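Local structure of ParM protein (Staphylococcus aureus, 3JS6) at residues 27-32 against 93-98; 85-90 against 131-136. The protein is an actin-like plasmid segregation protein that forms filaments, which probably drive the partitioning of plasmid DNA copies to daughter cells. All blocks are in the same frame, centred on the assembly; numbering follows the deposited sequence.

Interaction 1 of 2, residues 27-32 against 93-98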
ATOM      1  N   ILE A  27       8.362   1.384   3.147  1.00 20.39           N
ATOM      2  CA  ILE A  27       9.614   1.794   2.510  1.00 21.55           C
ATOM      3  C   ILE A  27       9.320   2.213   1.088  1.00 25.61           C
ATOM      4  O   ILE A  27       8.452   1.613   0.431  1.00 21.74           O
ATOM      5  CB  ILE A  27      10.581   0.560   2.488  1.00 23.99           C
ATOM      6  CG1 ILE A  27      10.863   0.121   3.935  1.00 27.60           C
ATOM      7  CG2 ILE A  27      11.881   0.869   1.716  1.00 20.27           C
ATOM      8  CD1 ILE A  27      11.482  -1.272   4.075  1.00 20.04           C
ATOM      9  N   PRO A  28      10.032   3.244   0.586  1.00 27.40           N
ATOM     10  CA  PRO A  28       9.826   3.714  -0.785  1.00 24.49           C
ATOM     11  C   PRO A  28      10.064   2.584  -1.775  1.00 23.89           C
ATOM     12  O   PRO A  28      10.940   1.753  -1.580  1.00 22.21           O
ATOM     13  CB  PRO A  28      10.871   4.822  -0.935  1.00 29.82           C
ATOM     14  CG  PRO A  28      10.953   5.393   0.452  1.00 28.31           C
ATOM     15  CD  PRO A  28      10.962   4.132   1.314  1.00 26.98           C
ATOM     16  N   SER A  29       9.276   2.561  -2.844  1.00 19.06           N
ATOM     17  CA  SER A  29       9.399   1.527  -3.860  1.00 24.07           C
ATOM     18  C   SER A  29      10.624   1.819  -4.740  1.00 28.78           C
ATOM     19  O   SER A  29      10.492   2.203  -5.892  1.00 23.88           O
ATOM     20  CB  SER A  29       8.106   1.499  -4.688  1.00 33.75           C
ATOM     21  OG  SER A  29       8.194   0.584  -5.757  1.00 43.58           O
ATOM     22  N   ARG A  30      11.809   1.646  -4.160  1.00 27.64           N
ATOM     23  CA  ARG A  30      13.095   1.901  -4.813  1.00 22.32           C
ATOM     24  C   ARG A  30      13.999   0.757  -4.423  1.00 18.86           C
ATOM     25  O   ARG A  30      13.866   0.203  -3.347  1.00 22.29           O
ATOM     26  CB  ARG A  30      13.757   3.193  -4.279  1.00 22.50           C
ATOM     27  CG  ARG A  30      13.087   4.496  -4.674  1.00 40.58           C
ATOM     28  CD  ARG A  30      13.686   5.687  -3.906  1.00 34.50           C
ATOM     29  NE  ARG A  30      15.110   5.905  -4.178  1.00 30.26           N
ATOM     30  CZ  ARG A  30      15.598   6.287  -5.355  1.00 42.38           C
ATOM     31  NH1 ARG A  30      14.778   6.482  -6.384  1.00 30.77           N
ATOM     32  NH2 ARG A  30      16.897   6.509  -5.495  1.00 37.62           N
ATOM     33  N   ILE A  31      14.933   0.409  -5.287  1.00 21.68           N
ATOM     34  CA  ILE A  31      15.846  -0.675  -4.979  1.00 24.08           C
ATOM     35  C   ILE A  31      17.244  -0.321  -5.490  1.00 25.01           C
ATOM     36  O   ILE A  31      17.388   0.453  -6.434  1.00 25.13           O
ATOM     37  CB  ILE A  31      15.336  -1.988  -5.616  1.00 30.29           C
ATOM     38  CG1 ILE A  31      16.064  -3.183  -5.018  1.00 37.75           C
ATOM     39  CG2 ILE A  31      15.504  -1.947  -7.133  1.00 32.62           C
ATOM     40  CD1 ILE A  31      15.372  -4.501  -5.321  1.00 45.06           C
ATOM     41  N   GLY A  32      18.265  -0.863  -4.843  1.00 20.95           N
ATOM     42  CA  GLY A  32      19.632  -0.609  -5.262  1.00 24.41           C
ATOM     43  C   GLY A  32      20.433  -1.901  -5.321  1.00 29.18           C
ATOM     44  O   GLY A  32      19.891  -3.018  -5.211  1.00 21.79           O
ATOM     45  N   LYS A  93      10.214  -7.351  -9.842  1.00 19.21           N
ATOM     46  CA  LYS A  93      10.429  -8.706  -9.358  1.00 24.96           C
ATOM     47  C   LYS A  93      11.419  -8.718  -8.200  1.00 20.64           C
ATOM     48  O   LYS A  93      11.226  -9.459  -7.242  1.00 19.40           O
ATOM     49  CB  LYS A  93      10.910  -9.619 -10.486  1.00 27.65           C
ATOM     50  CG  LYS A  93       9.801  -9.890 -11.496  1.00 38.60           C
ATOM     51  CD  LYS A  93      10.168 -10.951 -12.518  1.00 42.44           C
ATOM     52  CE  LYS A  93      11.059 -10.420 -13.608  1.00 48.14           C
ATOM     53  NZ  LYS A  93      11.211 -11.463 -14.658  1.00 52.22           N
ATOM     54  N   ASP A  94      12.470  -7.899  -8.278  1.00 22.00           N
ATOM     55  CA  ASP A  94      13.461  -7.850  -7.203  1.00 21.68           C
ATOM     56  C   ASP A  94      12.836  -7.232  -5.943  1.00 19.97           C
ATOM     57  O   ASP A  94      13.099  -7.679  -4.822  1.00 23.27           O
ATOM     58  CB  ASP A  94      14.693  -7.031  -7.627  1.00 19.35           C
ATOM     59  CG  ASP A  94      15.566  -7.755  -8.672  1.00 34.59           C
ATOM     60  OD1 ASP A  94      16.418  -7.093  -9.304  1.00 31.31           O
ATOM     61  OD2 ASP A  94      15.419  -8.984  -8.857  1.00 35.83           O
ATOM     62  N   LEU A  95      12.020  -6.198  -6.135  1.00 19.68           N
ATOM     63  CA  LEU A  95      11.331  -5.538  -5.040  1.00 23.52           C
ATOM     64  C   LEU A  95      10.469  -6.580  -4.282  1.00 22.93           C
ATOM     65  O   LEU A  95      10.447  -6.618  -3.048  1.00 22.53           O
ATOM     66  CB  LEU A  95      10.421  -4.440  -5.575  1.00 23.41           C
ATOM     67  CG  LEU A  95       9.534  -3.720  -4.533  1.00 25.37           C
ATOM     68  CD1 LEU A  95      10.414  -2.865  -3.594  1.00 28.13           C
ATOM     69  CD2 LEU A  95       8.520  -2.826  -5.255  1.00 24.81           C
ATOM     70  N   VAL A  96       9.754  -7.412  -5.028  1.00 19.12           N
ATOM     71  CA  VAL A  96       8.910  -8.435  -4.399  1.00 19.02           C
ATOM     72  C   VAL A  96       9.766  -9.381  -3.537  1.00 17.87           C
ATOM     73  O   VAL A  96       9.419  -9.663  -2.381  1.00 20.82           O
ATOM     74  CB  VAL A  96       8.126  -9.236  -5.468  1.00 17.71           C
ATOM     75  CG1 VAL A  96       7.417 -10.441  -4.815  1.00 17.87           C
ATOM     76  CG2 VAL A  96       7.091  -8.335  -6.124  1.00 22.38           C
ATOM     77  N   GLU A  97      10.884  -9.871  -4.080  1.00 17.81           N
ATOM     78  CA  GLU A  97      11.757 -10.757  -3.299  1.00 17.17           C
ATOM     79  C   GLU A  97      12.300 -10.081  -2.016  1.00 17.36           C
ATOM     80  O   GLU A  97      12.322 -10.708  -0.954  1.00 16.40           O
ATOM     81  CB  GLU A  97      12.956 -11.254  -4.127  1.00 24.32           C
ATOM     82  CG  GLU A  97      12.597 -12.113  -5.335  1.00 25.44           C
ATOM     83  CD  GLU A  97      11.784 -13.324  -4.958  1.00 30.58           C
ATOM     84  OE1 GLU A  97      12.205 -14.039  -4.033  1.00 32.10           O
ATOM     85  OE2 GLU A  97      10.725 -13.550  -5.580  1.00 37.61           O
ATOM     86  N   CYS A  98      12.772  -8.832  -2.106  1.00 17.86           N
ATOM     87  CA  CYS A  98      13.283  -8.138  -0.903  1.00 22.32           C
ATOM     88  C   CYS A  98      12.192  -7.886   0.153  1.00 17.50           C
ATOM     89  O   CYS A  98      12.464  -7.913   1.355  1.00 21.38           O
ATOM     90  CB  CYS A  98      13.931  -6.797  -1.283  1.00 18.91           C
ATOM     91  SG  CYS A  98      15.382  -7.027  -2.338  1.00 27.76           S
TER

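Interaction 2 of 2, residues 85-90 against 131-136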
ATOM      1  N   ASP A  85       2.621  -3.411 -16.587  1.00 42.42           N
ATOM      2  CA  ASP A  85       3.411  -4.569 -16.961  1.00 43.16           C
ATOM      3  C   ASP A  85       4.608  -4.714 -16.019  1.00 34.34           C
ATOM      4  O   ASP A  85       5.579  -5.404 -16.326  1.00 31.55           O
ATOM      5  CB  ASP A  85       3.891  -4.421 -18.402  1.00 50.93           C
ATOM      6  CG  ASP A  85       4.519  -3.074 -18.659  1.00 61.12           C
ATOM      7  OD1 ASP A  85       5.599  -2.804 -18.100  1.00 57.17           O
ATOM      8  OD2 ASP A  85       3.921  -2.271 -19.410  1.00 73.71           O
ATOM      9  N   ARG A  86       4.527  -4.068 -14.863  1.00 29.48           N
ATOM     10  CA  ARG A  86       5.608  -4.134 -13.880  1.00 28.22           C
ATOM     11  C   ARG A  86       5.898  -5.579 -13.491  1.00 29.24           C
ATOM     12  O   ARG A  86       7.015  -5.911 -13.080  1.00 28.02           O
ATOM     13  CB  ARG A  86       5.219  -3.347 -12.623  1.00 25.60           C
ATOM     14  CG  ARG A  86       3.966  -3.890 -11.946  1.00 26.59           C
ATOM     15  CD  ARG A  86       3.553  -3.063 -10.736  1.00 37.72           C
ATOM     16  NE  ARG A  86       2.355  -3.617 -10.104  1.00 39.68           N
ATOM     17  CZ  ARG A  86       1.917  -3.299  -8.885  1.00 44.81           C
ATOM     18  NH1 ARG A  86       2.578  -2.419  -8.135  1.00 26.37           N
ATOM     19  NH2 ARG A  86       0.809  -3.868  -8.417  1.00 45.17           N
ATOM     20  N   TYR A  87       4.899  -6.443 -13.651  1.00 26.27           N
ATOM     21  CA  TYR A  87       5.061  -7.860 -13.253  1.00 27.26           C
ATOM     22  C   TYR A  87       6.171  -8.577 -14.022  1.00 31.88           C
ATOM     23  O   TYR A  87       6.712  -9.565 -13.542  1.00 29.15           O
ATOM     24  CB  TYR A  87       3.711  -8.638 -13.359  1.00 30.19           C
ATOM     25  CG  TYR A  87       2.675  -7.880 -12.570  1.00 34.37           C
ATOM     26  CD1 TYR A  87       1.718  -7.094 -13.225  1.00 36.25           C
ATOM     27  CD2 TYR A  87       2.658  -7.932 -11.190  1.00 34.96           C
ATOM     28  CE1 TYR A  87       0.789  -6.367 -12.532  1.00 37.63           C
ATOM     29  CE2 TYR A  87       1.742  -7.167 -10.466  1.00 31.57           C
ATOM     30  CZ  TYR A  87       0.819  -6.380 -11.151  1.00 28.40           C
ATOM     31  OH  TYR A  87      -0.079  -5.604 -10.447  1.00 32.17           O
ATOM     32  N   ASP A  88       6.512  -8.062 -15.199  1.00 31.86           N
ATOM     33  CA  ASP A  88       7.548  -8.681 -16.020  1.00 34.88           C
ATOM     34  C   ASP A  88       8.850  -7.894 -15.982  1.00 35.29           C
ATOM     35  O   ASP A  88       9.789  -8.234 -16.692  1.00 27.75           O
ATOM     36  CB  ASP A  88       7.089  -8.792 -17.477  1.00 41.12           C
ATOM     37  CG  ASP A  88       5.867  -9.664 -17.635  1.00 52.32           C
ATOM     38  OD1 ASP A  88       5.915 -10.847 -17.214  1.00 52.76           O
ATOM     39  OD2 ASP A  88       4.860  -9.161 -18.182  1.00 55.89           O
ATOM     40  N   ILE A  89       8.916  -6.842 -15.167  1.00 31.85           N
ATOM     41  CA  ILE A  89      10.136  -6.039 -15.103  1.00 31.75           C
ATOM     42  C   ILE A  89      10.994  -6.435 -13.911  1.00 31.24           C
ATOM     43  O   ILE A  89      10.500  -6.544 -12.795  1.00 24.08           O
ATOM     44  CB  ILE A  89       9.821  -4.515 -15.014  1.00 35.61           C
ATOM     45  CG1 ILE A  89       8.914  -4.086 -16.175  1.00 39.71           C
ATOM     46  CG2 ILE A  89      11.116  -3.711 -15.048  1.00 31.30           C
ATOM     47  CD1 ILE A  89       9.487  -4.364 -17.527  1.00 47.86           C
ATOM     48  N   LYS A  90      12.283  -6.630 -14.169  1.00 30.78           N
ATOM     49  CA  LYS A  90      13.276  -7.014 -13.158  1.00 29.44           C
ATOM     50  C   LYS A  90      13.156  -6.214 -11.869  1.00 23.58           C
ATOM     51  O   LYS A  90      13.161  -6.778 -10.780  1.00 23.84           O
ATOM     52  CB  LYS A  90      14.675  -6.833 -13.741  1.00 34.72           C
ATOM     53  CG  LYS A  90      15.785  -6.767 -12.730  1.00 36.89           C
ATOM     54  CD  LYS A  90      16.336  -8.126 -12.427  1.00 45.04           C
ATOM     55  CE  LYS A  90      17.632  -7.984 -11.657  1.00 45.08           C
ATOM     56  NZ  LYS A  90      18.627  -7.240 -12.438  1.00 50.66           N
ATOM     57  N   ALA A 131      -2.458 -13.565 -13.202  1.00 38.52           N
ATOM     58  CA  ALA A 131      -1.763 -14.847 -13.346  1.00 36.59           C
ATOM     59  C   ALA A 131      -0.255 -14.684 -13.170  1.00 32.66           C
ATOM     60  O   ALA A 131       0.384 -15.479 -12.490  1.00 29.58           O
ATOM     61  CB  ALA A 131      -2.054 -15.458 -14.707  1.00 42.85           C
ATOM     62  N   LYS A 132       0.325 -13.667 -13.793  1.00 28.85           N
ATOM     63  CA  LYS A 132       1.758 -13.448 -13.661  1.00 27.82           C
ATOM     64  C   LYS A 132       2.161 -12.971 -12.263  1.00 25.38           C
ATOM     65  O   LYS A 132       3.247 -13.284 -11.805  1.00 31.00           O
ATOM     66  CB  LYS A 132       2.234 -12.437 -14.709  1.00 33.30           C
ATOM     67  CG  LYS A 132       2.221 -13.015 -16.127  1.00 33.94           C
ATOM     68  CD  LYS A 132       2.740 -12.028 -17.180  1.00 43.30           C
ATOM     69  CE  LYS A 132       1.878 -10.783 -17.258  1.00 43.21           C
ATOM     70  NZ  LYS A 132       2.337  -9.880 -18.355  1.00 50.87           N
ATOM     71  N   PHE A 133       1.300 -12.214 -11.589  1.00 26.57           N
ATOM     72  CA  PHE A 133       1.644 -11.724 -10.244  1.00 23.30           C
ATOM     73  C   PHE A 133       1.605 -12.920  -9.296  1.00 26.21           C
ATOM     74  O   PHE A 133       2.510 -13.113  -8.487  1.00 24.53           O
ATOM     75  CB  PHE A 133       0.635 -10.671  -9.805  1.00 24.60           C
ATOM     76  CG  PHE A 133       0.997  -9.946  -8.530  1.00 19.55           C
ATOM     77  CD1 PHE A 133       0.021  -9.218  -7.851  1.00 18.65           C
ATOM     78  CD2 PHE A 133       2.302  -9.919  -8.060  1.00 26.56           C
ATOM     79  CE1 PHE A 133       0.333  -8.465  -6.722  1.00 21.51           C
ATOM     80  CE2 PHE A 133       2.632  -9.170  -6.937  1.00 28.28           C
ATOM     81  CZ  PHE A 133       1.647  -8.442  -6.266  1.00 27.18           C
ATOM     82  N   GLU A 134       0.553 -13.729  -9.397  1.00 22.94           N
ATOM     83  CA  GLU A 134       0.446 -14.892  -8.536  1.00 28.35           C
ATOM     84  C   GLU A 134       1.616 -15.832  -8.806  1.00 29.68           C
ATOM     85  O   GLU A 134       2.075 -16.532  -7.902  1.00 27.31           O
ATOM     86  CB  GLU A 134      -0.917 -15.590  -8.729  1.00 36.07           C
ATOM     87  CG  GLU A 134      -0.890 -16.932  -9.447  1.00 54.26           C
ATOM     88  CD  GLU A 134      -0.258 -18.061  -8.632  1.00 57.73           C
ATOM     89  OE1 GLU A 134      -0.712 -18.321  -7.489  1.00 54.57           O
ATOM     90  OE2 GLU A 134       0.690 -18.694  -9.152  1.00 59.21           O
ATOM     91  N   LYS A 135       2.115 -15.860 -10.041  1.00 28.18           N
ATOM     92  CA  LYS A 135       3.259 -16.722 -10.338  1.00 30.33           C
ATOM     93  C   LYS A 135       4.550 -16.182  -9.689  1.00 31.32           C
ATOM     94  O   LYS A 135       5.448 -16.936  -9.316  1.00 25.27           O
ATOM     95  CB  LYS A 135       3.463 -16.852 -11.850  1.00 37.62           C
ATOM     96  CG  LYS A 135       2.802 -18.068 -12.458  1.00 41.86           C
ATOM     97  CD  LYS A 135       3.159 -18.211 -13.938  1.00 50.91           C
ATOM     98  CE  LYS A 135       4.680 -18.233 -14.137  1.00 56.67           C
ATOM     99  NZ  LYS A 135       5.095 -18.328 -15.574  1.00 64.34           N
ATOM    100  N   LEU A 136       4.653 -14.869  -9.563  1.00 25.95           N
ATOM    101  CA  LEU A 136       5.828 -14.306  -8.930  1.00 28.55           C
ATOM    102  C   LEU A 136       5.790 -14.668  -7.434  1.00 26.47           C
ATOM    103  O   LEU A 136       6.795 -15.043  -6.849  1.00 20.86           O
ATOM    104  CB  LEU A 136       5.826 -12.779  -9.070  1.00 25.37           C
ATOM    105  CG  LEU A 136       6.133 -12.119 -10.418  1.00 39.66           C
ATOM    106  CD1 LEU A 136       5.898 -10.599 -10.312  1.00 34.09           C
ATOM    107  CD2 LEU A 136       7.585 -12.407 -10.818  1.00 32.11           C
TER

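Interaction 1 of 2, residues 27-32 against 93-98
In the N-terminal actin-like domain, the packing of strand 23-33 against helix 90-104 is made by Ile-31 and Ser-29 on the strand meeting Asp-94, Leu-95 and Cys-98 on the helix. The short axes of 30-32 and 93-98 run at 88° to each other and approach to 8.9 Å, so the strand passes across the helix; four residue pairs come within 4.5 Å. Ile-31 and Leu-95 bury the largest areas. Ile-31 CG1 is anti to its backbone N (chi1 -165°), and the chain ends in CD1, which lies 3.5 Å from Asp-94 CB, with the two side chains crossing at about a right angle. The same methyl is 3.8 Å from Leu-95 N and 3.9 Å from Cys-98 SG, thus spanning one turn of helix. At Ser-29, the centre of an inverse gamma turn, OG stands 3.5 Å from Leu-95 CD2. Leu-95 and Cys-98 also touch Phe-66 of strand 64-66, which continues the apolar layer. Asp-94 OD1 makes a weak, long ion pair with Lys-90. With no hydrogen bond across, the 206 Å² buried is van der Waals contact, shared between the Ile-31 methyl and the Leu-95 side chain.

Interaction 2 of 2, residues 85-90 against 131-136
Tyr-87 and Phe-133 bring their rings together where the 3-10 turn 86-88 meets helix 128-137. The ring centroids are 4.9 Å apart and the planes lie at 44°, an oblique pairing. With CG anti to the backbone N (chi1 -171°), Phe-133 sets that atom 3.5 Å from Tyr-87 CE2, which comes over one face of the phenylalanine ring, offset toward the rim. Leu-136 places CD1 at the edge of the Tyr-87 ring, near its plane, and 3.5 Å from Tyr-87 O. At the outer margin, Lys-132 NZ donates to the syn lone pair of Asp-88 OD2 at 2.6 Å, a short salt bridge between side chains crossing at about a right angle. Lys-132 CD lies 3.4 Å from Asp-88 OD1, and beyond it the chain bends at chi3 (-62°), which places CE; Asp-128 is a weak, long second ionic partner of NZ.

In the second shell, Arg-86 CG sits 3.9 Å above the centre of one face of the Tyr-87 ring. Its guanidinium turns back to Tyr-87 OH, which lies in the guanidinium plane 2.8 Å from NH2; NE adds a weak bond. Glu-124 also bonds this hydroxyl, and Arg-86 NH1 reaches Phe-11 O, fixing the arginine in turn. Phe-133 packs on Thr-118 and Met-120 of strand 111-120, and Leu-136 on Phe-92 of helix 90-104, so the turn and helix 128-137 share an apolar layer with that strand and helix.

Helix 90-104 joins the two contacts, whose centres lie about 13 Å apart. Residues 85-90 of interaction 2 lead straight into this helix, with Ile-89 at its N-cap, and residues 93-98 of interaction 1 follow in its first turns. The direct bridge is Lys-93: its CD is 3.4 Å from Leu-136 CD2, and its CG is 3.7 Å from Tyr-87 O. The segments alternate along the chain, so strand 23-33 and helix 128-137 are held by successive parts of one stretch of backbone. All four segments belong to the N-terminal actin-like part of the chain. The structure is of the apo protein, and neither contact includes a bound ligand.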